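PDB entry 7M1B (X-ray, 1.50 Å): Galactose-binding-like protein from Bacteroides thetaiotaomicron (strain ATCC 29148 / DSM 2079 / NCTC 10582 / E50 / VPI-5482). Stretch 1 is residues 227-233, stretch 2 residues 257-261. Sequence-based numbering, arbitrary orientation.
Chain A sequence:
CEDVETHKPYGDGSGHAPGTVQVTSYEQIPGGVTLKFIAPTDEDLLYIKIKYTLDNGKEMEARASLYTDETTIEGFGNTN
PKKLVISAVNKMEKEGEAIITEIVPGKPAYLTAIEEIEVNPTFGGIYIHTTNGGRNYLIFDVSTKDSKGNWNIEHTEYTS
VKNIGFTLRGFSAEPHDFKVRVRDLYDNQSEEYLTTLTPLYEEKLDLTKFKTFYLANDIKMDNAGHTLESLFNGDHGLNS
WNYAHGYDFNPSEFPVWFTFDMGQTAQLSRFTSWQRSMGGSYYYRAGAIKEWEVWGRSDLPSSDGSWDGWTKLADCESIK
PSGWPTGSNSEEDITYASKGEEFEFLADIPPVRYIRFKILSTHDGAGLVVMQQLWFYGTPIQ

Stretch 1 227-233: TLESLFN
Stretch 2 (257-261) WFTFD

A short 3-10 turn packs its apolar side against one face of a β-strand, and no hydrogen bond crosses between them; the contact, 234 Å² summed over both sides, rests on shape and hydrophobicity. Build the strand first: 257-261 is extended, with phi from -154° to -107° and psi from 127° to 166°, so its side chains alternate. F258 and F260 point toward the turn, T259 and D261 away. Both phenylalanines take chi1 p, with chi2 of 70° and 89°.

Next build the turn. Residues 228-231 have phi of -53° to -71° and psi of -32° to -5°, held by S230 N to T227 O (2.9 Å) and L231 N to L228 O (3.0 Å); F232 N to E229 O (2.9 Å) follows. T227 OG1 also accepts from E229 N at 3.1 Å. This winding directs L228, L231 and F232 at the strand while E229 lies sideways.

L228 covers the most surface and sets the register, with L228 CA 7.9 Å from F260 CA. With chi1 t and chi2 p, its forked end meets F258, T259 and F260: L228 CD1 sits over the face of F258, 4.0 Å from the ring centroid and 15° off the normal, a CH-pi contact, while L228 CD2 lies 4.0 Å from F260 CB and 3.5 Å from T259 O. A branched aliphatic suits this place because both methyls lie near the F258 ring, and CD2 also reaches T259 O and F260 CB.

F260 offers its ring face to the edge of F232 (chi1 m, chi2 -60°). Their centroids are 4.8 Å apart, the planes are inclined at 52°, and F232 CZ approaches F260 CD1 to 3.7 Å. L231, m and t, adds a looser contact, L231 CD1 to F258 CZ at 4.4 Å. All five inward-pointing side chains are apolar and buried, so none brings a polar group needing a partner.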

# COMPACT_ATOMS: atom_id res chain seq x y z
N THR A 227 -18.04 4.91 13.81
CA THR A 227 -16.65 5.11 14.19
C THR A 227 -15.72 4.67 13.07
O THR A 227 -16.11 4.02 12.10
CB THR A 227 -16.23 4.43 15.50
OG1 THR A 227 -16.05 3.03 15.20
CG2 THR A 227 -17.21 4.68 16.61
N LEU A 228 -14.41 4.99 13.19
CA LEU A 228 -13.48 4.49 12.19
C LEU A 228 -13.57 2.98 12.01
O LEU A 228 -13.33 2.48 10.91
CB LEU A 228 -12.05 4.97 12.57
CG LEU A 228 -10.99 4.74 11.48
CD1 LEU A 228 -11.30 5.48 10.21
CD2 LEU A 228 -9.64 5.11 12.03
N GLU A 229 -13.90 2.25 13.10
CA GLU A 229 -13.91 0.79 13.00
C GLU A 229 -15.04 0.29 12.09
O GLU A 229 -14.96 -0.84 11.59
CB GLU A 229 -14.08 0.17 14.40
CG GLU A 229 -13.63 -1.26 14.46
CD GLU A 229 -14.07 -1.90 15.76
OE1 GLU A 229 -14.08 -1.19 16.85
OE2 GLU A 229 -14.27 -3.15 15.69
N SER A 230 -16.04 1.13 11.73
CA SER A 230 -17.03 0.79 10.72
C SER A 230 -16.40 0.47 9.38
O SER A 230 -17.01 -0.22 8.55
CB SER A 230 -17.97 1.97 10.61
OG SER A 230 -18.79 2.07 11.78
N LEU A 231 -15.16 0.96 9.12
CA LEU A 231 -14.57 0.60 7.83
C LEU A 231 -14.16 -0.87 7.74
O LEU A 231 -13.83 -1.35 6.63
CB LEU A 231 -13.33 1.44 7.50
CG LEU A 231 -13.56 2.97 7.51
CD1 LEU A 231 -12.21 3.62 7.08
CD2 LEU A 231 -14.69 3.32 6.48
N PHE A 232 -14.29 -1.60 8.85
CA PHE A 232 -13.81 -2.98 8.85
C PHE A 232 -14.89 -3.91 9.41
O PHE A 232 -14.54 -5.04 9.79
CB PHE A 232 -12.61 -3.02 9.84
CG PHE A 232 -11.57 -1.95 9.61
CD1 PHE A 232 -10.86 -1.84 8.40
CD2 PHE A 232 -11.43 -0.90 10.56
CE1 PHE A 232 -9.91 -0.84 8.19
CE2 PHE A 232 -10.50 0.11 10.31
CZ PHE A 232 -9.79 0.20 9.13
N ASN A 233 -16.15 -3.55 9.21
CA ASN A 233 -17.23 -4.38 9.78
C ASN A 233 -17.88 -5.36 8.76
O ASN A 233 -18.90 -6.01 9.06
CB ASN A 233 -18.26 -3.50 10.47
CG ASN A 233 -19.00 -2.61 9.51
OD1 ASN A 233 -18.83 -2.70 8.28
ND2 ASN A 233 -19.77 -1.67 10.06
N TRP A 257 -5.09 13.31 8.30
CA TRP A 257 -4.82 11.87 8.34
C TRP A 257 -5.66 11.24 9.48
O TRP A 257 -5.96 11.88 10.52
CB TRP A 257 -3.30 11.60 8.55
CG TRP A 257 -2.68 12.42 9.65
CD1 TRP A 257 -2.62 12.14 10.99
CD2 TRP A 257 -1.97 13.65 9.46
NE1 TRP A 257 -1.99 13.16 11.69
CE2 TRP A 257 -1.53 14.07 10.75
CE3 TRP A 257 -1.68 14.43 8.32
CZ2 TRP A 257 -0.83 15.28 10.93
CZ3 TRP A 257 -0.97 15.62 8.51
CH2 TRP A 257 -0.53 16.02 9.80
N PHE A 258 -5.87 9.93 9.36
CA PHE A 258 -6.39 9.12 10.44
C PHE A 258 -5.54 7.86 10.57
O PHE A 258 -4.76 7.54 9.67
CB PHE A 258 -7.89 8.78 10.33
CG PHE A 258 -8.27 8.01 9.07
CD1 PHE A 258 -7.88 6.72 8.88
CD2 PHE A 258 -9.01 8.60 8.06
CE1 PHE A 258 -8.22 6.01 7.73
CE2 PHE A 258 -9.38 7.91 6.92
CZ PHE A 258 -8.96 6.61 6.73
N THR A 259 -5.65 7.22 11.74
CA THR A 259 -4.76 6.15 12.17
C THR A 259 -5.56 4.97 12.68
O THR A 259 -6.49 5.14 13.49
CB THR A 259 -3.79 6.56 13.32
OG1 THR A 259 -3.22 7.84 12.98
CG2 THR A 259 -2.73 5.53 13.57
N PHE A 260 -5.18 3.76 12.22
CA PHE A 260 -5.84 2.60 12.82
C PHE A 260 -4.81 1.48 13.05
O PHE A 260 -3.66 1.57 12.59
CB PHE A 260 -6.99 2.06 11.96
CG PHE A 260 -6.69 1.71 10.53
CD1 PHE A 260 -6.26 0.42 10.24
CD2 PHE A 260 -6.79 2.65 9.51
CE1 PHE A 260 -6.08 0.06 8.90
CE2 PHE A 260 -6.56 2.29 8.18
CZ PHE A 260 -6.21 0.99 7.87
N ASP A 261 -5.20 0.51 13.85
CA ASP A 261 -4.34 -0.64 14.20
C ASP A 261 -4.91 -1.83 13.43
O ASP A 261 -6.06 -2.26 13.71
CB ASP A 261 -4.36 -0.79 15.73
CG ASP A 261 -3.54 -1.93 16.29
OD1 ASP A 261 -2.89 -2.59 15.48
OD2 ASP A 261 -3.65 -2.22 17.54